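Local coordinates for SusD superfamily protein (Bacteroides fragilis, PDB 3L22) that probably binds sugar at the outer membrane as a SusD-family protein, and carries zinc ions in the crystal, at residues D296-A301 with K385-I390; S231-V236 with R356-D361; P289-A294 with D365-D370. All blocks are in the same frame, centred on the assembly; numbering follows the deposited sequence. Where two conformers were deposited one is given.

Contact 1. Residues D296-A301 with K385-I390. With EDO (1,2-ethanediol), chain Y; EDO (1,2-ethanediol), chain B.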
# COMPACT_ATOMS: atom_id res chain seq x y z
N ASP A 296 -10.05 -23.59 -3.29
CA ASP A 296 -10.01 -22.21 -2.77
C ASP A 296 -10.36 -21.28 -3.93
O ASP A 296 -9.76 -21.37 -4.98
CB ASP A 296 -8.59 -21.94 -2.22
CG ASP A 296 -8.41 -20.57 -1.52
OD1 ASP A 296 -8.92 -19.53 -1.99
OD2 ASP A 296 -7.62 -20.53 -0.53
N LYS A 297 -11.30 -20.37 -3.73
CA LYS A 297 -11.71 -19.41 -4.79
C LYS A 297 -10.58 -18.59 -5.38
O LYS A 297 -10.60 -18.29 -6.56
CB LYS A 297 -12.80 -18.46 -4.27
CG LYS A 297 -14.14 -19.16 -3.99
CD LYS A 297 -15.22 -18.12 -3.60
CE LYS A 297 -16.48 -18.75 -3.01
NZ LYS A 297 -17.28 -17.71 -2.24
N ARG A 298 -9.60 -18.22 -4.54
CA ARG A 298 -8.47 -17.43 -4.93
C ARG A 298 -7.49 -18.23 -5.81
O ARG A 298 -6.90 -17.67 -6.74
CB ARG A 298 -7.79 -16.89 -3.70
CG ARG A 298 -8.71 -15.99 -2.86
CD ARG A 298 -8.22 -15.78 -1.46
NE ARG A 298 -8.21 -17.03 -0.70
CZ ARG A 298 -8.05 -17.11 0.62
NH1 ARG A 298 -7.88 -16.01 1.36
NH2 ARG A 298 -8.03 -18.30 1.21
N ILE A 299 -7.36 -19.52 -5.53
CA ILE A 299 -6.55 -20.43 -6.31
C ILE A 299 -7.23 -20.65 -7.68
O ILE A 299 -6.59 -20.46 -8.72
CB ILE A 299 -6.28 -21.76 -5.54
CG1 ILE A 299 -5.50 -21.47 -4.23
CG2 ILE A 299 -5.58 -22.83 -6.43
CD1 ILE A 299 -4.23 -20.68 -4.36
N ILE A 300 -8.53 -20.95 -7.67
CA ILE A 300 -9.31 -21.14 -8.89
C ILE A 300 -9.21 -19.87 -9.74
O ILE A 300 -8.94 -19.97 -10.90
CB ILE A 300 -10.79 -21.43 -8.61
CG1 ILE A 300 -10.96 -22.77 -7.88
CG2 ILE A 300 -11.63 -21.45 -9.95
CD1 ILE A 300 -12.36 -23.04 -7.35
N ALA A 301 -9.37 -18.69 -9.14
CA ALA A 301 -9.42 -17.45 -9.94
C ALA A 301 -8.04 -16.99 -10.38
O ALA A 301 -7.88 -16.55 -11.51
CB ALA A 301 -10.12 -16.29 -9.15
N LYS A 385 -3.25 -13.45 5.01
CA LYS A 385 -2.96 -12.12 4.47
C LYS A 385 -2.06 -12.24 3.21
O LYS A 385 -2.29 -11.57 2.23
CB LYS A 385 -2.29 -11.29 5.57
CG LYS A 385 -2.01 -9.83 5.22
CD LYS A 385 -3.17 -8.93 5.57
CE LYS A 385 -2.84 -7.44 5.36
NZ LYS A 385 -1.84 -7.00 6.36
N ARG A 386 -1.10 -13.17 3.23
CA ARG A 386 -0.23 -13.40 2.08
C ARG A 386 -1.01 -13.86 0.84
O ARG A 386 -0.77 -13.38 -0.29
CB ARG A 386 0.87 -14.41 2.46
CG ARG A 386 1.91 -13.84 3.41
CD ARG A 386 2.88 -14.90 3.89
NE ARG A 386 3.77 -15.32 2.82
CZ ARG A 386 4.76 -16.20 2.95
NH1 ARG A 386 5.00 -16.81 4.12
NH2 ARG A 386 5.50 -16.51 1.90
N LEU A 387 -1.96 -14.77 1.06
CA LEU A 387 -2.77 -15.30 -0.04
C LEU A 387 -3.84 -14.29 -0.48
O LEU A 387 -3.99 -14.01 -1.66
CB LEU A 387 -3.40 -16.65 0.33
CG LEU A 387 -4.34 -17.31 -0.70
CD1 LEU A 387 -3.61 -17.55 -2.03
CD2 LEU A 387 -4.94 -18.62 -0.18
N GLU A 388 -4.57 -13.74 0.47
CA GLU A 388 -5.56 -12.73 0.13
C GLU A 388 -4.97 -11.55 -0.65
O GLU A 388 -5.63 -11.08 -1.56
CB GLU A 388 -6.28 -12.24 1.38
CG GLU A 388 -7.55 -11.39 1.15
CD GLU A 388 -8.76 -12.18 0.64
OE1 GLU A 388 -8.93 -13.39 0.98
OE2 GLU A 388 -9.55 -11.56 -0.10
N PHE A 389 -3.76 -11.08 -0.30
CA PHE A 389 -3.18 -9.86 -0.85
C PHE A 389 -1.97 -10.05 -1.76
O PHE A 389 -1.23 -9.11 -2.06
CB PHE A 389 -2.97 -8.84 0.28
CG PHE A 389 -4.25 -8.39 0.83
CD1 PHE A 389 -5.05 -7.53 0.09
CD2 PHE A 389 -4.75 -8.94 2.00
CE1 PHE A 389 -6.31 -7.17 0.57
CE2 PHE A 389 -5.99 -8.58 2.46
CZ PHE A 389 -6.77 -7.72 1.73
N ILE A 390 -1.83 -11.27 -2.28
CA ILE A 390 -0.83 -11.53 -3.29
C ILE A 390 -1.05 -10.57 -4.45
O ILE A 390 -2.16 -10.44 -4.98
CB ILE A 390 -0.80 -13.03 -3.73
CG1 ILE A 390 0.44 -13.30 -4.61
CG2 ILE A 390 -2.10 -13.49 -4.45
CD1 ILE A 390 0.77 -14.85 -4.79
C1 EDO Y . -9.75 -13.26 -12.16
O1 EDO Y . -9.92 -14.55 -12.82
C2 EDO Y . -10.14 -11.99 -12.94
O2 EDO Y . -9.11 -10.98 -12.85
C1 EDO B . -1.16 -3.84 6.54
O1 EDO B . -2.11 -4.49 5.72
C2 EDO B . 0.08 -3.37 5.76
O2 EDO B . 0.99 -2.90 6.81
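Arg298 reaches across to Glu388 while its guanidinium still grips the aspartate that caps its own helix. Toward helix 374-388, NH1 of Arg298 meets OE1 of Glu388 at 2.8 Å. This salt bridge is bent, with an N-H...O angle of 138°. NH1 comes to OE1 from the anti side, and the partners are tilted out of each other's planes. The two planar groups are turned 50° apart. Within its own segment, Asp296 is held side-on by two nitrogens of Arg298. NE gives a nearly straight bond to OD1 of Asp296 (2.9 Å, 168°), using the syn lone pair. NH2 binds OD2 of Asp296, also at 2.9 Å. OD1 has a second donor in the backbone N of Arg298. Asp296 is thus the N-cap of helix 297-302, and the three charged residues form a network that joins this helix start to the end of helix 374-388. Leu387 packs against the charged groups. Its CD2 lies over one guanidinium face, 3.4 Å from NH2 of Arg298 and offset toward the rim. The same methyl meets OD2 of Asp296 tip to tip at 3.3 Å. The other methyl, CD1, packs on CD1 of Ile299 at 4.0 Å. Glu384 gives NH1 of Arg298 a second acidic partner, and OE2 of Glu388 is bridged to Arg326 and Arg358.

Contact 2. Residues S231-V236 with R356-D361. With ZN (zinc ion), chain D.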
# COMPACT_ATOMS: atom_id res chain seq x y z
N SER A 231 -18.63 -5.12 3.03
CA SER A 231 -18.82 -6.55 3.18
C SER A 231 -17.87 -7.30 2.28
O SER A 231 -17.08 -6.69 1.57
CB SER A 231 -20.29 -6.88 2.87
OG SER A 231 -20.61 -6.44 1.57
N LEU A 232 -17.87 -8.63 2.41
CA LEU A 232 -17.07 -9.51 1.62
C LEU A 232 -18.00 -10.20 0.65
O LEU A 232 -18.70 -11.14 1.03
CB LEU A 232 -16.39 -10.58 2.49
CG LEU A 232 -15.41 -10.14 3.58
CD1 LEU A 232 -14.87 -11.37 4.32
CD2 LEU A 232 -14.29 -9.28 2.98
N PRO A 233 -18.03 -9.74 -0.61
CA PRO A 233 -18.81 -10.50 -1.61
C PRO A 233 -18.29 -11.94 -1.78
O PRO A 233 -17.10 -12.20 -1.58
CB PRO A 233 -18.59 -9.70 -2.88
CG PRO A 233 -18.20 -8.31 -2.41
CD PRO A 233 -17.44 -8.53 -1.17
N GLU A 234 -19.15 -12.86 -2.15
CA GLU A 234 -18.74 -14.25 -2.38
C GLU A 234 -17.82 -14.45 -3.61
O GLU A 234 -17.10 -15.45 -3.70
CB GLU A 234 -19.97 -15.15 -2.52
CG GLU A 234 -20.77 -15.26 -1.23
CD GLU A 234 -20.04 -16.04 -0.11
OE1 GLU A 234 -18.96 -16.67 -0.28
OE2 GLU A 234 -20.58 -16.00 0.99
N ASP A 235 -17.87 -13.54 -4.55
CA ASP A 235 -17.09 -13.62 -5.78
C ASP A 235 -15.81 -12.79 -5.57
O ASP A 235 -15.87 -11.56 -5.53
CB ASP A 235 -17.93 -13.08 -6.94
CG ASP A 235 -17.21 -13.12 -8.31
OD1 ASP A 235 -15.98 -13.28 -8.44
OD2 ASP A 235 -17.94 -12.97 -9.31
N VAL A 236 -14.66 -13.45 -5.52
CA VAL A 236 -13.37 -12.75 -5.31
C VAL A 236 -12.82 -12.02 -6.56
O VAL A 236 -11.78 -11.39 -6.47
CB VAL A 236 -12.31 -13.74 -4.77
CG1 VAL A 236 -12.82 -14.43 -3.48
CG2 VAL A 236 -11.90 -14.78 -5.87
N ARG A 356 -11.22 -16.21 5.56
CA ARG A 356 -10.88 -17.50 4.95
C ARG A 356 -12.14 -18.20 4.44
O ARG A 356 -12.13 -18.79 3.36
CB ARG A 356 -10.12 -18.39 5.93
CG ARG A 356 -9.67 -19.75 5.36
CD ARG A 356 -8.76 -20.52 6.32
NE ARG A 356 -8.34 -21.81 5.75
CZ ARG A 356 -7.33 -21.99 4.90
NH1 ARG A 356 -6.56 -21.00 4.51
NH2 ARG A 356 -7.07 -23.21 4.44
N GLY A 357 -13.20 -18.18 5.24
CA GLY A 357 -14.49 -18.77 4.86
C GLY A 357 -15.13 -18.21 3.61
O GLY A 357 -15.92 -18.88 2.96
N ARG A 358 -14.81 -16.97 3.27
CA ARG A 358 -15.27 -16.42 2.00
C ARG A 358 -14.73 -17.21 0.80
O ARG A 358 -15.45 -17.39 -0.20
CB ARG A 358 -15.02 -14.92 1.92
CG ARG A 358 -15.62 -14.24 0.67
CD ARG A 358 -14.63 -14.05 -0.44
NE ARG A 358 -13.51 -13.17 -0.13
CZ ARG A 358 -13.46 -11.86 -0.36
NH1 ARG A 358 -14.51 -11.20 -0.86
NH2 ARG A 358 -12.35 -11.18 -0.08
N SER A 359 -13.49 -17.72 0.92
CA SER A 359 -12.83 -18.40 -0.19
C SER A 359 -12.68 -19.93 -0.05
O SER A 359 -12.50 -20.62 -1.06
CB SER A 359 -11.45 -17.77 -0.40
OG SER A 359 -11.56 -16.42 -0.84
N VAL A 360 -12.70 -20.44 1.19
CA VAL A 360 -12.39 -21.85 1.51
C VAL A 360 -13.55 -22.42 2.30
O VAL A 360 -13.87 -21.92 3.34
CB VAL A 360 -11.09 -21.99 2.37
CG1 VAL A 360 -10.82 -23.46 2.79
CG2 VAL A 360 -9.83 -21.43 1.59
N ASP A 361 -14.18 -23.47 1.82
CA ASP A 361 -15.26 -24.15 2.57
C ASP A 361 -14.79 -24.77 3.89
O ASP A 361 -13.91 -25.64 3.91
CB ASP A 361 -15.83 -25.26 1.70
CG ASP A 361 -16.96 -26.04 2.39
OD1 ASP A 361 -17.81 -25.44 3.08
OD2 ASP A 361 -16.98 -27.27 2.21
ZN ZN D . -19.86 -17.40 2.67
O HOH W 1 -18.17 -18.50 1.36
O HOH W 2 -19.04 -18.88 4.44
O HOH W 3 -21.40 -16.30 4.10
O HOH W 4 -18.28 -15.76 3.23
O HOH W 5 -20.92 -19.34 1.73
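The guanidinium of Arg358 lies between Val236 CG1 on one face and Leu232 CB on the opposite face, with the carbonyl of Pro233 at its edge. This joins the loop before strand 249-253 to the C-terminal part of helix 345-359, in a SusD-family protein. The edge contact is a hydrogen bond from NH1 of Arg358 to O of Pro233, 2.9 Å long and nearly straight at 166°. The acceptor lies in the guanidinium plane, and the donor lies in the carbonyl plane. The Arg358 chain leaves the helix with CG anti to the backbone N (chi1 -174°). It then bends at chi2 and chi3 and lies side by side with Pro233. CD of Arg358 touches CG1 of Val236 at 3.6 Å. CG1 of Val236 also meets OG of Ser359 at 3.5 Å. CB of Leu232 stands 3.9 Å from NH1 of Arg358, and these two side chains cross at about a right angle. The charge of Arg358 has further partners, since NH2 is bridged to Glu388 and NH1 to Glu248. Glu234 points its CB away from the helix, but its carboxylate swings back to a zinc ion. OE1 is salt-bridged to Lys297 and accepts from a water on the zinc ion. The metal is bound by OE2 of Glu234 at 2.3 Å, with five waters completing its six ligands.

Contact 3. Residues P289-A294 with D365-D370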
# COMPACT_ATOMS: atom_id res chain seq x y z
N PRO A 289 0.55 -26.13 1.37
CA PRO A 289 -0.70 -26.81 1.00
C PRO A 289 -2.03 -26.20 1.52
O PRO A 289 -2.99 -26.20 0.74
CB PRO A 289 -0.47 -28.25 1.45
CG PRO A 289 1.01 -28.46 1.22
CD PRO A 289 1.64 -27.12 1.60
N ASP A 290 -2.08 -25.60 2.71
CA ASP A 290 -3.29 -24.93 3.15
C ASP A 290 -3.64 -23.61 2.43
O ASP A 290 -4.72 -23.07 2.60
CB ASP A 290 -3.26 -24.69 4.65
CG ASP A 290 -3.32 -26.00 5.47
OD1 ASP A 290 -3.31 -27.12 4.91
OD2 ASP A 290 -3.41 -25.88 6.71
N TYR A 291 -2.71 -23.10 1.64
CA TYR A 291 -2.89 -21.86 0.95
C TYR A 291 -2.74 -22.08 -0.55
O TYR A 291 -2.45 -21.17 -1.28
CB TYR A 291 -1.90 -20.82 1.55
CG TYR A 291 -2.19 -20.67 3.03
CD1 TYR A 291 -3.16 -19.82 3.49
CD2 TYR A 291 -1.54 -21.49 3.96
CE1 TYR A 291 -3.49 -19.77 4.85
CE2 TYR A 291 -1.84 -21.45 5.31
CZ TYR A 291 -2.82 -20.58 5.75
OH TYR A 291 -3.10 -20.53 7.08
N SER A 292 -2.95 -23.33 -0.99
CA SER A 292 -3.02 -23.64 -2.40
C SER A 292 -4.07 -24.70 -2.68
O SER A 292 -3.95 -25.43 -3.63
CB SER A 292 -1.65 -24.06 -2.92
OG SER A 292 -1.16 -25.15 -2.19
N LEU A 293 -5.14 -24.71 -1.91
CA LEU A 293 -6.17 -25.73 -2.07
C LEU A 293 -6.89 -25.55 -3.41
O LEU A 293 -7.26 -24.44 -3.80
CB LEU A 293 -7.16 -25.62 -0.92
CG LEU A 293 -6.62 -25.92 0.47
CD1 LEU A 293 -7.62 -25.39 1.54
CD2 LEU A 293 -6.31 -27.43 0.62
N ALA A 294 -7.07 -26.65 -4.13
CA ALA A 294 -7.63 -26.63 -5.46
C ALA A 294 -9.05 -26.01 -5.49
O ALA A 294 -9.45 -25.42 -6.51
CB ALA A 294 -7.65 -28.13 -6.08
N ASP A 365 -12.04 -27.90 5.24
CA ASP A 365 -10.75 -27.18 5.41
C ASP A 365 -9.78 -28.01 6.30
O ASP A 365 -10.14 -28.42 7.41
CB ASP A 365 -11.05 -25.85 6.09
CG ASP A 365 -9.89 -24.87 6.06
OD1 ASP A 365 -8.73 -25.23 5.76
OD2 ASP A 365 -10.16 -23.67 6.35
N PRO A 366 -8.55 -28.22 5.85
CA PRO A 366 -7.56 -28.86 6.70
C PRO A 366 -7.07 -28.05 7.90
O PRO A 366 -6.47 -28.62 8.79
CB PRO A 366 -6.40 -29.16 5.74
CG PRO A 366 -6.61 -28.39 4.60
CD PRO A 366 -8.04 -28.00 4.49
N LEU A 367 -7.32 -26.74 7.92
CA LEU A 367 -6.96 -25.88 9.05
C LEU A 367 -8.15 -25.80 10.00
O LEU A 367 -9.24 -25.40 9.59
CB LEU A 367 -6.61 -24.48 8.53
CG LEU A 367 -6.14 -23.41 9.51
CD1 LEU A 367 -4.78 -23.81 10.11
CD2 LEU A 367 -6.07 -22.06 8.79
N ASN A 368 -7.95 -26.21 11.24
CA ASN A 368 -8.98 -26.04 12.25
C ASN A 368 -8.75 -24.73 13.03
O ASN A 368 -8.04 -24.71 14.05
CB ASN A 368 -9.04 -27.25 13.17
CG ASN A 368 -10.29 -27.26 14.03
OD1 ASN A 368 -10.89 -26.19 14.31
ND2 ASN A 368 -10.71 -28.46 14.45
N ILE A 369 -9.37 -23.66 12.56
CA ILE A 369 -9.15 -22.32 13.14
C ILE A 369 -9.52 -22.26 14.61
O ILE A 369 -8.78 -21.67 15.42
CB ILE A 369 -9.90 -21.22 12.36
CG1 ILE A 369 -9.24 -21.04 10.98
CG2 ILE A 369 -9.86 -19.88 13.17
CD1 ILE A 369 -9.91 -20.04 10.07
N ASP A 370 -10.60 -22.92 14.98
CA ASP A 370 -11.02 -22.97 16.37
C ASP A 370 -9.99 -23.54 17.32
O ASP A 370 -10.03 -23.18 18.48
CB ASP A 370 -12.37 -23.71 16.52
CG ASP A 370 -13.53 -22.92 15.87
OD1 ASP A 370 -13.53 -21.66 15.91
OD2 ASP A 370 -14.42 -23.55 15.27
O HOH W 6 -3.66 -27.63 8.49
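This is a surface contact between two loops, made by Asp290, Tyr291 and Leu293 against Pro366 and Leu367, with no direct hydrogen bond between them. Residues 289-294 come just before helix 297-302. Residues 365-370 lie between helices 345-359 and 374-388. The carboxylate of Asp290 slides past the ring of Pro366, the two side chains running in opposite directions. OD1 of Asp290 comes within 3.5 Å of CG of Pro366. OD2 of Asp290 is 3.9 Å from CB of Leu367, where the side chains cross at about a right angle. A water spans the two loops. It donates to OD2 of Asp290 at 2.5 Å and weakly to O of Pro366. Leu293 and Pro366 also meet tip to tip, with CD1 of Leu293 at 4.0 Å from CD of Pro366. CD2 of Leu367 rests 3.8 Å from OH of Tyr291, and these two side chains cross obliquely. The tyrosine also packs on helix 374-388. Arg356 of helix 345-359 serves both loops, with a salt bridge to Asp365 and a hydrogen bond to O of Asp290. Asp290 is a zinc ligand in crystals of this protein, and a zinc ion is bound near its side chain. The turn at Pro366 is an Asx turn: OD1 of Asp365 accepts from N of Leu367 at 3.0 Å (170°), met from above the carboxylate plane.

From the N terminus, 231-236 comes first and meets 356-361, so contact 2 closes a loop of 119 residues. Within that span the chain passes 289-294 and then 296-301. Their partners, 365-370 and 385-390, both follow 356-361. Contact 3 closes a loop of 70 residues and contact 1 one of 83. Contacts 1, 2 and 3 therefore all cross one another; none nests. The contacts share charged residues and also touch directly. Lys297 of contact 1 reaches the backbone O of Arg358 in contact 2. Leu387 of contact 1 packs on Tyr291 of contact 3. Together they tie helices 297-302, 345-359 and 374-388 to three loops.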